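Pilotin OutS (Dickeya dadantii, PDB 3UTK) is required, as the pilotin that interacts with the secretin OutD, for translocation of pectate lyases and cellulases across the outer membrane by type II secretion. Local coordinates at residues A[45-50]-A[91-96]; A[74-79]-A[123-128]. All blocks are in the same frame, centred on the assembly; numbering follows the deposited sequence.

Contact 1 joins helix 40-60 to the loop and first residues that lead into helix 94-106, and contact 2 joins helix 69-82 to the C-terminal helix 123-131. Their centres are 13 Å apart, each about 8 Å from the centre of the chain, and the four segments alternate along the sequence. The two contacts also touch. L47 CD2 rests on A76 O at 3.6 Å, L50 CD1 meets F125 CD1 at 3.9 Å, and L93 CD2 packs on V77 CG2 at 4.1 Å. Thus 45-50 reaches both segments of contact 2, and the two contacts adjoin through L47, L50 and L93. C61, just beyond helix 40-60, is disulfide-bonded to C115 on helix 111-121.

Contact 1 (A[45-50]-A[91-96])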
# COMPACT_ATOMS: atom_id res chain seq x y z
N SER A 45 -3.41 -2.37 -9.62
CA SER A 45 -4.45 -2.17 -8.62
C SER A 45 -4.08 -2.81 -7.29
O SER A 45 -4.39 -2.27 -6.22
CB SER A 45 -5.77 -2.76 -9.11
OG SER A 45 -6.32 -1.96 -10.13
N GLN A 46 -3.43 -3.96 -7.36
CA GLN A 46 -3.05 -4.68 -6.15
C GLN A 46 -1.96 -3.93 -5.38
O GLN A 46 -2.04 -3.82 -4.16
CB GLN A 46 -2.59 -6.11 -6.48
CG GLN A 46 -3.74 -7.02 -6.91
CD GLN A 46 -3.36 -8.49 -6.99
OE1 GLN A 46 -2.23 -8.88 -6.71
NE2 GLN A 46 -4.32 -9.32 -7.38
N LEU A 47 -0.96 -3.43 -6.09
CA LEU A 47 0.12 -2.69 -5.46
C LEU A 47 -0.39 -1.39 -4.85
O LEU A 47 0.01 -1.02 -3.74
CB LEU A 47 1.24 -2.39 -6.46
CG LEU A 47 1.88 -3.63 -7.08
CD1 LEU A 47 2.94 -3.22 -8.10
CD2 LEU A 47 2.47 -4.51 -6.00
N ALA A 48 -1.28 -0.71 -5.57
CA ALA A 48 -1.81 0.57 -5.13
C ALA A 48 -2.61 0.39 -3.85
O ALA A 48 -2.58 1.24 -2.96
CB ALA A 48 -2.68 1.22 -6.22
N SER A 49 -3.31 -0.74 -3.76
CA SER A 49 -4.06 -1.07 -2.55
C SER A 49 -3.15 -1.24 -1.33
O SER A 49 -3.49 -0.82 -0.23
CB SER A 49 -4.89 -2.33 -2.79
OG SER A 49 -5.53 -2.76 -1.59
N LEU A 50 -1.99 -1.87 -1.53
CA LEU A 50 -1.03 -2.08 -0.45
C LEU A 50 -0.43 -0.74 -0.03
O LEU A 50 -0.28 -0.47 1.15
CB LEU A 50 0.08 -3.05 -0.88
CG LEU A 50 -0.29 -4.53 -0.97
CD1 LEU A 50 0.81 -5.33 -1.67
CD2 LEU A 50 -0.58 -5.11 0.41
N GLN A 91 3.18 2.86 -14.72
CA GLN A 91 3.07 4.32 -14.73
C GLN A 91 2.01 4.91 -13.79
O GLN A 91 2.25 5.94 -13.13
CB GLN A 91 2.84 4.82 -16.16
CG GLN A 91 4.06 4.71 -17.06
CD GLN A 91 4.14 3.38 -17.79
OE1 GLN A 91 3.26 2.53 -17.66
NE2 GLN A 91 5.20 3.20 -18.57
N SER A 92 0.86 4.26 -13.71
CA SER A 92 -0.26 4.78 -12.95
C SER A 92 -0.30 4.30 -11.50
O SER A 92 -1.38 4.07 -10.95
CB SER A 92 -1.58 4.40 -13.63
OG SER A 92 -1.71 2.99 -13.72
N LEU A 93 0.86 4.17 -10.86
CA LEU A 93 0.91 3.62 -9.49
C LEU A 93 0.80 4.65 -8.34
O LEU A 93 -0.01 4.48 -7.43
CB LEU A 93 2.14 2.72 -9.27
CG LEU A 93 2.24 2.09 -7.87
CD1 LEU A 93 1.00 1.28 -7.53
CD2 LEU A 93 3.50 1.22 -7.71
N PRO A 94 1.63 5.71 -8.37
CA PRO A 94 1.58 6.68 -7.26
C PRO A 94 0.26 7.45 -7.12
O PRO A 94 -0.27 7.57 -6.02
CB PRO A 94 2.72 7.64 -7.58
CG PRO A 94 3.64 6.86 -8.50
CD PRO A 94 2.72 6.01 -9.32
N GLN A 95 -0.25 8.00 -8.22
CA GLN A 95 -1.53 8.69 -8.17
C GLN A 95 -2.67 7.75 -7.78
O GLN A 95 -3.56 8.12 -7.01
CB GLN A 95 -1.86 9.37 -9.50
CG GLN A 95 -3.17 10.13 -9.47
CD GLN A 95 -3.21 11.17 -8.36
OE1 GLN A 95 -2.24 11.91 -8.16
NE2 GLN A 95 -4.31 11.23 -7.63
N LEU A 96 -2.64 6.53 -8.32
CA LEU A 96 -3.69 5.57 -8.01
C LEU A 96 -3.68 5.27 -6.52
O LEU A 96 -4.73 5.14 -5.90
CB LEU A 96 -3.51 4.28 -8.81
CG LEU A 96 -4.54 3.21 -8.44
CD1 LEU A 96 -5.97 3.72 -8.68
CD2 LEU A 96 -4.30 1.91 -9.19
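A48 and L96 make the shortest approach: A48 CB lies 3.5 Å from L96 CD2, tighter than an ordinary carbon-carbon contact, with L96 CG equally near the same methyl. The small alanine side chain thus receives the branch point of the leucine and not merely one of its tips. L96 CD2 extends past A48 to the backbone of S45, standing 4.1 Å from S45 CA. Three residues earlier in the chain, L93 places CD1 against the main chain at A48, with L93 CD1 3.6 Å from A48 N. The same L93 CD1 lies 3.8 Å from L47 CB. Its distance to A48 CB is 3.9 Å. Two leucine branches therefore share A48, and the backbones come closest here, with A48 CA and L93 CA 6.0 Å apart. The contact belongs to an all-helical fold of nested, perpendicular hairpins, in which 91-96 leads from a loop into helix 94-106, which lies against helix 40-60 here. No hydrogen bond spans the two segments; the join is apolar packing. In L93, chi1 (-179°) sets CG anti to the backbone N; the bond to CB does not itself aim at helix 40-60, and chi2 (57°) then places CD1, the methyl that makes the approach. L93 O is hydrogen-bonded to S97 OG, four residues on in helix 94-106. S97 and L100 touch A48 as well, and I44 packs on L96 from helix 40-60. L73 of helix 69-82 borders L93, while A80 and Y90 adjoin L47.

Contact 2 (A[74-79]-A[123-128]); sequences KTAVNV and TPFLDA
T75, A76 and V79 of helix 69-82 meet F125 and A128 in a near-perpendicular helix crossing, part of the nested-hairpin fold, with the C-terminal helix 123-131 laid across helix 69-82. The two short axes are inclined at 104° and approach to 10.1 Å. At the centre is the F125 ring, whose CE1-CZ end is directed into helix 69-82. In F125, chi1 (-168°) puts CG anti to the backbone N; the bond to CB does not point at helix 69-82, but the CE1-CZ end of the ring reaches it. T75 CG2 makes an off-centre CH-pi contact, 4.2 Å from the F125 ring centroid and 29° off the ring normal, approaching obliquely, nearest to CE1 and CZ. The ring edge meets the main chain of the next residue: A76 N is 3.8 Å from F125 CZ, while A76 CA lies in the ring plane. A76 CB adds an apolar contact to F125 CZ at 4.0 Å. One turn on, V79 CG2 reaches the ring edge near its plane, 4.1 Å from F125 CE1. T75 OG1 is hydrogen-bonded to T71 O of its own helix, which satisfies the buried hydroxyl, while T75 CG2 meets F125 and A128. V51 and S54 of helix 40-60 also border the site, touching A76 and F125 respectively, and V132 packs on T75. On the A128 side, T75 CG2 stands 3.9 Å from A128 CB, and the same alanine methyl lies 4.4 Å from V79 CG2.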
# COMPACT_ATOMS: atom_id res chain seq x y z
N LYS A 74 8.36 2.30 -3.16
CA LYS A 74 9.53 1.53 -3.56
C LYS A 74 9.38 0.09 -3.09
O LYS A 74 9.83 -0.84 -3.76
CB LYS A 74 10.80 2.16 -2.97
CG LYS A 74 12.08 1.50 -3.41
CD LYS A 74 13.27 2.03 -2.63
CE LYS A 74 13.42 3.54 -2.80
NZ LYS A 74 14.76 3.99 -2.31
N THR A 75 8.74 -0.09 -1.94
CA THR A 75 8.51 -1.43 -1.41
C THR A 75 7.54 -2.22 -2.29
O THR A 75 7.75 -3.40 -2.55
CB THR A 75 7.95 -1.38 0.02
OG1 THR A 75 8.87 -0.67 0.87
CG2 THR A 75 7.77 -2.79 0.56
N ALA A 76 6.49 -1.55 -2.75
CA ALA A 76 5.53 -2.19 -3.63
C ALA A 76 6.19 -2.58 -4.95
O ALA A 76 5.95 -3.67 -5.48
CB ALA A 76 4.31 -1.27 -3.88
N VAL A 77 7.03 -1.70 -5.47
CA VAL A 77 7.75 -2.00 -6.70
C VAL A 77 8.66 -3.22 -6.50
O VAL A 77 8.71 -4.10 -7.35
CB VAL A 77 8.52 -0.79 -7.24
CG1 VAL A 77 9.42 -1.19 -8.40
CG2 VAL A 77 7.55 0.31 -7.68
N ASN A 78 9.35 -3.27 -5.36
CA ASN A 78 10.24 -4.39 -5.06
C ASN A 78 9.51 -5.72 -4.97
O ASN A 78 9.97 -6.74 -5.48
CB ASN A 78 11.04 -4.14 -3.78
CG ASN A 78 12.22 -3.21 -4.01
OD1 ASN A 78 12.45 -2.75 -5.12
ND2 ASN A 78 12.95 -2.91 -2.94
N VAL A 79 8.37 -5.72 -4.29
CA VAL A 79 7.52 -6.90 -4.25
C VAL A 79 7.13 -7.33 -5.67
O VAL A 79 7.17 -8.52 -6.01
CB VAL A 79 6.26 -6.66 -3.40
CG1 VAL A 79 5.24 -7.77 -3.60
CG2 VAL A 79 6.65 -6.54 -1.93
N THR A 123 1.11 -7.44 8.05
CA THR A 123 2.47 -7.80 8.48
C THR A 123 3.46 -8.16 7.35
O THR A 123 4.59 -7.68 7.36
CB THR A 123 2.46 -8.93 9.53
OG1 THR A 123 1.66 -8.53 10.65
CG2 THR A 123 3.88 -9.20 10.01
N PRO A 124 3.07 -9.03 6.40
CA PRO A 124 4.04 -9.39 5.36
C PRO A 124 4.54 -8.19 4.54
O PRO A 124 5.73 -8.13 4.20
CB PRO A 124 3.26 -10.37 4.47
CG PRO A 124 2.23 -10.96 5.39
CD PRO A 124 1.83 -9.83 6.30
N PHE A 125 3.66 -7.24 4.25
CA PHE A 125 4.08 -6.08 3.48
C PHE A 125 4.92 -5.13 4.35
O PHE A 125 5.92 -4.58 3.89
CB PHE A 125 2.88 -5.35 2.87
CG PHE A 125 3.26 -4.32 1.84
CD1 PHE A 125 3.85 -4.68 0.65
CD2 PHE A 125 3.02 -2.97 2.08
CE1 PHE A 125 4.19 -3.72 -0.29
CE2 PHE A 125 3.36 -2.01 1.15
CZ PHE A 125 3.95 -2.38 -0.04
N LEU A 126 4.52 -4.94 5.60
CA LEU A 126 5.30 -4.09 6.50
C LEU A 126 6.69 -4.69 6.74
O LEU A 126 7.68 -3.97 6.86
CB LEU A 126 4.57 -3.85 7.83
CG LEU A 126 3.14 -3.32 7.71
CD1 LEU A 126 2.56 -3.01 9.09
CD2 LEU A 126 3.04 -2.10 6.81
N ASP A 127 6.77 -6.02 6.81
CA ASP A 127 8.07 -6.69 6.94
C ASP A 127 8.98 -6.39 5.75
O ASP A 127 10.19 -6.16 5.90
CB ASP A 127 7.88 -8.20 7.07
CG ASP A 127 7.51 -8.63 8.48
OD1 ASP A 127 7.44 -7.77 9.38
OD2 ASP A 127 7.30 -9.84 8.69
N ALA A 128 8.40 -6.40 4.55
CA ALA A 128 9.13 -6.12 3.32
C ALA A 128 9.68 -4.70 3.33
O ALA A 128 10.73 -4.40 2.76
CB ALA A 128 8.23 -6.32 2.12